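Local coordinates for putative PLP-dependent aminotransferase (PDB 3JU7), which probably acts as a pyridoxal phosphate-dependent aminotransferase of the DegT/DnrJ/EryC1/StrS family, moving amino groups between substrates, at the interface of chains A and B. Sequence-based numbering; all coordinates share one arbitrary frame. Chains: chain A/B, Putative PLP-dependent aminotransferase.

Contact 1: the interface of chains A and B. Residues chain A 67, 71, 97-98, 231; chain B 67, 97, 231.
A:Phe231 and B:Trp97, with their twins B:Phe231 and A:Trp97, make the aromatic part of this hydrophobic patch. The phenyl and indole planes lie nearly parallel and offset, Phe CD2 over the rim of the indole, while the side chains run across each other; A:Phe231 CD2 comes to 3.5 Å from B:Trp97 CE2. The phenylalanine CG lies between the backbone N and the carbonyl carbon (chi1 55° in A), which brings the ring to the indole. A wide indole suits this place because it can meet several groups of the partner at once.

The selenoether contacts lie between the aromatic pairs. A:Met67 and B:Met67, built as selenomethionine, point their methyl tips at each other, CE to CE 3.9 Å. Each side chain bends at chi3, which also brings A:Met67 CE to 3.9 Å from B:Trp97 CZ3. An unbranched, flexible side chain can fit between the two aromatic pairs. A:Gln71 CB and A:Cys98 SG add packing at the six-membered ring of B:Trp97.

Backbone oxygens come up to the indole carbons: A:Trp97 O is 3.4 Å from B:Trp97 CE3, and A:Met67 O sits in plane at that ring's edge.

Helix 62-73 supplies Met67, the end of helix 90-97 supplies Trp97, and Phe231 comes from the loop preceding the helix that starts at 237.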
loop_
_atom_site.group_PDB
_atom_site.type_symbol
_atom_site.label_atom_id
_atom_site.label_comp_id
_atom_site.label_asym_id
_atom_site.label_seq_id
_atom_site.Cartn_x
_atom_site.Cartn_y
_atom_site.Cartn_z
HETATM N N MSE A 67 -6.155 -3.527 -7.048
HETATM C CA MSE A 67 -5.169 -3.212 -8.098
HETATM C C MSE A 67 -4.392 -4.446 -8.547
HETATM O O MSE A 67 -4.266 -4.708 -9.749
HETATM C CB MSE A 67 -4.229 -2.084 -7.638
HETATM C CG MSE A 67 -4.934 -0.704 -7.599
HETATM SE SE MSE A 67 -3.919 0.569 -6.545
HETATM C CE MSE A 67 -2.496 0.706 -7.673
ATOM N N GLN A 71 -4.950 -6.175 -12.281
ATOM C CA GLN A 71 -3.711 -6.264 -13.072
ATOM C C GLN A 71 -3.416 -7.726 -13.448
ATOM O O GLN A 71 -3.161 -7.996 -14.594
ATOM C CB GLN A 71 -2.520 -5.656 -12.309
ATOM C CG GLN A 71 -1.205 -5.739 -13.075
ATOM C CD GLN A 71 -1.245 -5.004 -14.413
ATOM O OE1 GLN A 71 -1.890 -3.971 -14.545
ATOM N NE2 GLN A 71 -0.564 -5.554 -15.408
ATOM N N TRP A 97 -5.709 2.775 -12.364
ATOM C CA TRP A 97 -4.292 2.515 -12.108
ATOM C C TRP A 97 -3.788 1.294 -12.908
ATOM O O TRP A 97 -2.598 1.204 -13.217
ATOM C CB TRP A 97 -4.017 2.294 -10.612
ATOM C CG TRP A 97 -3.784 3.518 -9.791
ATOM C CD1 TRP A 97 -4.700 4.157 -9.002
ATOM C CD2 TRP A 97 -2.546 4.231 -9.615
ATOM N NE1 TRP A 97 -4.117 5.228 -8.368
ATOM C CE2 TRP A 97 -2.798 5.297 -8.722
ATOM C CE3 TRP A 97 -1.260 4.069 -10.113
ATOM C CZ2 TRP A 97 -1.815 6.208 -8.340
ATOM C CZ3 TRP A 97 -0.271 4.962 -9.711
ATOM C CH2 TRP A 97 -0.558 6.027 -8.844
ATOM N N CYS A 98 -4.679 0.345 -13.225
ATOM C CA CYS A 98 -4.315 -0.789 -14.086
ATOM C C CYS A 98 -4.402 -0.446 -15.553
ATOM O O CYS A 98 -4.298 -1.304 -16.419
ATOM C CB CYS A 98 -5.189 -1.970 -13.782
ATOM S SG CYS A 98 -4.868 -2.663 -12.130
ATOM N N PHE A 231 4.443 -4.679 -7.253
ATOM C CA PHE A 231 4.701 -3.514 -6.427
ATOM C C PHE A 231 4.849 -3.988 -4.990
ATOM O O PHE A 231 5.185 -5.163 -4.756
ATOM C CB PHE A 231 3.623 -2.414 -6.659
ATOM C CG PHE A 231 2.189 -2.853 -6.452
ATOM C CD1 PHE A 231 1.845 -4.036 -5.818
ATOM C CD2 PHE A 231 1.166 -1.994 -6.786
ATOM C CE1 PHE A 231 0.511 -4.380 -5.600
ATOM C CE2 PHE A 231 -0.176 -2.348 -6.558
ATOM C CZ PHE A 231 -0.496 -3.548 -5.965
HETATM N N MSE B 67 5.161 5.816 -6.411
HETATM C CA MSE B 67 3.981 5.852 -7.269
HETATM C C MSE B 67 3.221 7.167 -7.107
HETATM O O MSE B 67 2.921 7.851 -8.111
HETATM C CB MSE B 67 3.082 4.659 -6.991
HETATM C CG MSE B 67 3.749 3.338 -7.351
HETATM SE SE MSE B 67 2.812 1.800 -6.729
HETATM C CE MSE B 67 1.135 2.063 -7.657
ATOM N N TRP B 97 3.559 1.609 -13.177
ATOM C CA TRP B 97 2.233 1.783 -12.614
ATOM C C TRP B 97 1.688 3.175 -12.931
ATOM O O TRP B 97 0.493 3.344 -13.026
ATOM C CB TRP B 97 2.246 1.545 -11.107
ATOM C CG TRP B 97 2.077 0.132 -10.748
ATOM C CD1 TRP B 97 3.044 -0.737 -10.386
ATOM C CD2 TRP B 97 0.855 -0.608 -10.750
ATOM N NE1 TRP B 97 2.505 -1.972 -10.121
ATOM C CE2 TRP B 97 1.158 -1.915 -10.326
ATOM C CE3 TRP B 97 -0.474 -0.276 -11.002
ATOM C CZ2 TRP B 97 0.195 -2.893 -10.190
ATOM C CZ3 TRP B 97 -1.440 -1.251 -10.862
ATOM C CH2 TRP B 97 -1.100 -2.539 -10.445
ATOM N N PHE B 231 -5.526 6.798 -4.568
ATOM C CA PHE B 231 -5.549 5.399 -4.157
ATOM C C PHE B 231 -5.509 5.374 -2.650
ATOM O O PHE B 231 -5.874 6.370 -2.034
ATOM C CB PHE B 231 -4.507 4.486 -4.854
ATOM C CG PHE B 231 -3.030 4.874 -4.704
ATOM C CD1 PHE B 231 -2.576 5.936 -3.943
ATOM C CD2 PHE B 231 -2.079 4.081 -5.328
ATOM C CE1 PHE B 231 -1.193 6.231 -3.870
ATOM C CE2 PHE B 231 -0.712 4.362 -5.234
ATOM C CZ PHE B 231 -0.277 5.424 -4.499
#

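Contact 2: the interface of chains A and B. Residues chain A 10, 12, 188-189, 195-196; chain B 31-32, 238.
B:Tyr31 lays its ring against A:Thr12, and these two bury the most surface in a mixed polar and apolar subunit contact of loops, joined by B:Tyr238 from the start of the helix beginning at 237. The methyl CG2 of A:Thr12 stands over the ring centre, 3.6 Å from B:Tyr31 CD1, while A:Ala10 packs its CB against CE2 and places its carbonyl oxygen at the ring's edge. On the same side as the methyl, nearer the tyrosine's stem, A:Ala189 CB meets B:Tyr31 CB at 3.7 Å; small alanines let the ring settle close to the backbone.

Threonine suits position 12 because its two branches do different work. With chi1 at 65°, OG1 donates to the phenol OH of B:Tyr238 over 2.7 Å, leaving CG2 for the ring. A water joins the polar ends, 2.8 Å from B:Tyr31 OH and 3.0 Å from A:Thr12 O; a direct bond from A:Thr12 N to B:Tyr31 OH is weak.

B:Thr32 turns its methyl toward the partner: CG2 lies 3.3 Å from A:His188 NE2 and 3.6 Å from A:Gly196 O.

A:His188 and A:Ala189 follow strand 182-186 and precede Lys191, the predicted cofactor-binding lysine, so the loop beyond helix 19-28 of chain B probably borders the active site of chain A.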
loop_
_atom_site.group_PDB
_atom_site.type_symbol
_atom_site.label_atom_id
_atom_site.label_comp_id
_atom_site.label_asym_id
_atom_site.label_seq_id
_atom_site.Cartn_x
_atom_site.Cartn_y
_atom_site.Cartn_z
ATOM N N ALA A 10 -14.823 3.592 15.372
ATOM C CA ALA A 10 -14.098 2.361 15.299
ATOM C C ALA A 10 -13.661 1.926 16.692
ATOM O O ALA A 10 -13.339 2.766 17.552
ATOM C CB ALA A 10 -12.911 2.526 14.387
ATOM N N THR A 12 -11.022 -1.212 17.402
ATOM C CA THR A 12 -10.242 -2.395 17.088
ATOM C C THR A 12 -9.974 -3.119 18.409
ATOM O O THR A 12 -10.101 -2.534 19.484
ATOM C CB THR A 12 -8.901 -2.032 16.402
ATOM O OG1 THR A 12 -8.102 -1.305 17.338
ATOM C CG2 THR A 12 -9.112 -1.160 15.128
ATOM N N HIS A 188 -9.828 -2.337 6.957
ATOM C CA HIS A 188 -9.724 -0.972 7.455
ATOM C C HIS A 188 -10.452 -0.863 8.796
ATOM O O HIS A 188 -11.446 -1.566 9.032
ATOM C CB HIS A 188 -10.318 -0.002 6.452
ATOM C CG HIS A 188 -10.014 1.434 6.728
ATOM N ND1 HIS A 188 -10.911 2.280 7.343
ATOM C CD2 HIS A 188 -8.934 2.195 6.413
ATOM C CE1 HIS A 188 -10.391 3.500 7.408
ATOM N NE2 HIS A 188 -9.193 3.477 6.847
ATOM N N ALA A 189 -9.972 0.023 9.672
ATOM C CA ALA A 189 -10.541 0.140 11.027
ATOM C C ALA A 189 -12.024 0.485 11.036
ATOM O O ALA A 189 -12.703 0.171 11.975
ATOM C CB ALA A 189 -9.758 1.134 11.870
ATOM N N ILE A 195 -8.844 -3.704 11.614
ATOM C CA ILE A 195 -7.577 -3.773 12.335
ATOM C C ILE A 195 -6.723 -2.512 12.258
ATOM O O ILE A 195 -5.718 -2.423 12.969
ATOM C CB ILE A 195 -6.735 -4.960 11.857
ATOM C CG1 ILE A 195 -6.095 -4.668 10.499
ATOM C CG2 ILE A 195 -7.621 -6.231 11.822
ATOM C CD1 ILE A 195 -5.297 -5.850 9.918
ATOM N N GLY A 196 -7.132 -1.533 11.446
ATOM C CA GLY A 196 -6.299 -0.368 11.140
ATOM C C GLY A 196 -6.267 -0.208 9.633
ATOM O O GLY A 196 -7.211 0.283 9.055
ATOM N N TYR B 31 -7.426 5.050 14.410
ATOM C CA TYR B 31 -6.480 3.988 14.076
ATOM C C TYR B 31 -5.752 4.156 12.771
ATOM O O TYR B 31 -4.764 3.453 12.528
ATOM C CB TYR B 31 -7.232 2.676 14.022
ATOM C CG TYR B 31 -7.940 2.379 15.284
ATOM C CD1 TYR B 31 -7.287 1.714 16.339
ATOM C CD2 TYR B 31 -9.248 2.760 15.462
ATOM C CE1 TYR B 31 -7.936 1.467 17.533
ATOM C CE2 TYR B 31 -9.933 2.475 16.659
ATOM C CZ TYR B 31 -9.271 1.852 17.682
ATOM O OH TYR B 31 -9.953 1.591 18.830
ATOM N N THR B 32 -6.248 5.033 11.900
ATOM C CA THR B 32 -5.542 5.349 10.661
ATOM C C THR B 32 -6.097 6.658 10.074
ATOM O O THR B 32 -6.736 7.406 10.798
ATOM C CB THR B 32 -5.655 4.173 9.634
ATOM O OG1 THR B 32 -4.920 4.498 8.414
ATOM C CG2 THR B 32 -7.171 3.839 9.375
ATOM N N TYR B 238 -0.692 2.596 14.160
ATOM C CA TYR B 238 0.168 1.592 14.770
ATOM C C TYR B 238 1.590 1.654 14.188
ATOM O O TYR B 238 2.570 1.515 14.909
ATOM C CB TYR B 238 -0.453 0.215 14.551
ATOM C CG TYR B 238 -1.807 -0.011 15.231
ATOM C CD1 TYR B 238 -1.914 -0.055 16.621
ATOM C CD2 TYR B 238 -2.966 -0.231 14.492
ATOM C CE1 TYR B 238 -3.121 -0.316 17.258
ATOM C CE2 TYR B 238 -4.196 -0.472 15.135
ATOM C CZ TYR B 238 -4.259 -0.506 16.511
ATOM O OH TYR B 238 -5.464 -0.759 17.143
HETATM O O HOH W 1 -8.542 -0.175 20.397
#

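Contact 3: the interface of chains A and B. Residues chain A 15, 19, 22-23; chain B 15, 18-19, 22.
A:Leu19 and A:Leu22 meet B:Val15 with their CD1 methyls, and the exchanged set, A:Val15 against B:Leu19 and B:Leu22, repeats the arrangement across the two-fold. The site is an apolar dimer contact between the N-terminal 3-10 turn (15-18 in A) and helix 19-28 of each chain.

Most of these are meetings of branched aliphatic groups. B:Val15 CG2 takes both leucines, at 3.6 Å from A:Leu19 CD1 and 3.8 Å from A:Leu22 CD1. In the exchanged set A:Val15 CG2 lies 3.7 Å from B:Leu22 CD1. In each pair the valine side chain crosses the leucine at about a right angle. Compact, stiff valine thus offers a short knob, and the longer leucines, about one helical turn apart, reach it from two positions on the helix. Their first torsions differ: A:Leu19 has CG opposite the backbone N (chi1 -159°), whereas A:Leu22 has it opposite the carbonyl carbon (chi1 -65°).

A second kind of packing uses the aliphatic part of a charged residue. A:Lys23 brings CD to 3.7 Å from B:Val15 CG1, so its methylenes extend the apolar surface.

An aromatic ring borders the patch: one face of B:Tyr18 lies over the B:Val15 carbonyl oxygen of its own chain, backing the valine, and its hydroxyl is only distantly near A:Leu22 (OH to CD2 4.4 Å).

At the middle, A:Leu22 and B:Leu22 meet tip to tip, CD1 to CD1 at 4.0 Å.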
loop_
_atom_site.group_PDB
_atom_site.type_symbol
_atom_site.label_atom_id
_atom_site.label_comp_id
_atom_site.label_asym_id
_atom_site.label_seq_id
_atom_site.Cartn_x
_atom_site.Cartn_y
_atom_site.Cartn_z
ATOM N N VAL A 15 -4.794 -3.437 22.797
ATOM C CA VAL A 15 -3.442 -4.006 22.749
ATOM C C VAL A 15 -3.271 -5.301 23.596
ATOM O O VAL A 15 -2.578 -6.221 23.168
ATOM C CB VAL A 15 -2.332 -2.974 23.096
ATOM C CG1 VAL A 15 -2.565 -2.317 24.504
ATOM C CG2 VAL A 15 -0.934 -3.648 22.954
ATOM N N LEU A 19 -0.779 -8.759 22.511
ATOM C CA LEU A 19 0.546 -8.446 23.057
ATOM C C LEU A 19 1.459 -9.673 22.968
ATOM O O LEU A 19 2.603 -9.552 22.593
ATOM C CB LEU A 19 0.442 -7.926 24.496
ATOM C CG LEU A 19 1.577 -7.104 25.113
ATOM C CD1 LEU A 19 2.075 -6.041 24.150
ATOM C CD2 LEU A 19 1.082 -6.423 26.390
ATOM N N LEU A 22 2.867 -9.715 19.634
ATOM C CA LEU A 22 3.923 -8.707 19.573
ATOM C C LEU A 22 5.221 -9.218 20.234
ATOM O O LEU A 22 6.321 -8.988 19.712
ATOM C CB LEU A 22 3.473 -7.377 20.203
ATOM C CG LEU A 22 2.325 -6.653 19.486
ATOM C CD1 LEU A 22 2.034 -5.320 20.145
ATOM C CD2 LEU A 22 2.597 -6.434 18.030
ATOM N N LYS A 23 5.111 -9.932 21.356
ATOM C CA LYS A 23 6.303 -10.569 21.937
ATOM C C LYS A 23 6.900 -11.582 20.968
ATOM O O LYS A 23 8.108 -11.645 20.802
ATOM C CB LYS A 23 6.032 -11.260 23.280
ATOM C CG LYS A 23 5.598 -10.329 24.424
ATOM C CD LYS A 23 6.479 -9.082 24.678
ATOM C CE LYS A 23 7.733 -9.353 25.524
ATOM N NZ LYS A 23 8.131 -8.100 26.267
ATOM N N VAL B 15 8.203 -3.839 21.827
ATOM C CA VAL B 15 6.873 -3.317 22.161
ATOM C C VAL B 15 6.873 -2.356 23.340
ATOM O O VAL B 15 6.135 -1.361 23.334
ATOM C CB VAL B 15 5.830 -4.470 22.358
ATOM C CG1 VAL B 15 6.302 -5.546 23.441
ATOM C CG2 VAL B 15 4.494 -3.902 22.674
ATOM N N TYR B 18 6.860 1.560 22.466
ATOM C CA TYR B 18 5.679 2.217 21.894
ATOM C C TYR B 18 4.343 1.777 22.539
ATOM O O TYR B 18 3.291 2.161 22.052
ATOM C CB TYR B 18 5.639 2.021 20.374
ATOM C CG TYR B 18 5.676 0.572 19.908
ATOM C CD1 TYR B 18 6.884 -0.084 19.678
ATOM C CD2 TYR B 18 4.512 -0.126 19.665
ATOM C CE1 TYR B 18 6.927 -1.405 19.220
ATOM C CE2 TYR B 18 4.539 -1.459 19.215
ATOM C CZ TYR B 18 5.749 -2.089 19.003
ATOM O OH TYR B 18 5.776 -3.410 18.594
ATOM N N LEU B 19 4.394 1.009 23.623
ATOM C CA LEU B 19 3.191 0.628 24.388
ATOM C C LEU B 19 2.349 1.819 24.861
ATOM O O LEU B 19 1.130 1.759 24.774
ATOM C CB LEU B 19 3.531 -0.283 25.598
ATOM C CG LEU B 19 2.366 -1.004 26.302
ATOM C CD1 LEU B 19 1.453 -1.783 25.300
ATOM C CD2 LEU B 19 2.810 -1.887 27.456
ATOM N N LEU B 22 0.327 2.840 21.914
ATOM C CA LEU B 22 -0.726 1.876 21.625
ATOM C C LEU B 22 -1.924 2.157 22.527
ATOM O O LEU B 22 -3.059 2.250 22.056
ATOM C CB LEU B 22 -0.225 0.444 21.774
ATOM C CG LEU B 22 0.888 0.046 20.789
ATOM C CD1 LEU B 22 1.242 -1.449 20.903
ATOM C CD2 LEU B 22 0.522 0.425 19.319
#

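The three contacts belong to one two-fold interface, so each occurs again, or is completed, with the chains exchanged. By the centres of their C-alpha atoms, contacts 2 and 3 lie about 15 Å apart, contacts 1 and 2 about 23 Å, and contacts 1 and 3 about 32 Å. Helix 19-28 contributes to contact 3 and leads into the loop of contact 2, while Phe231 of contact 1 shortly precedes Tyr238 of contact 2. Apolar packing near the axis at both ends, with a mixed polar contact between, is consistent with the dimer typical of such aminotransferases, whose active sites lie near the subunit boundary.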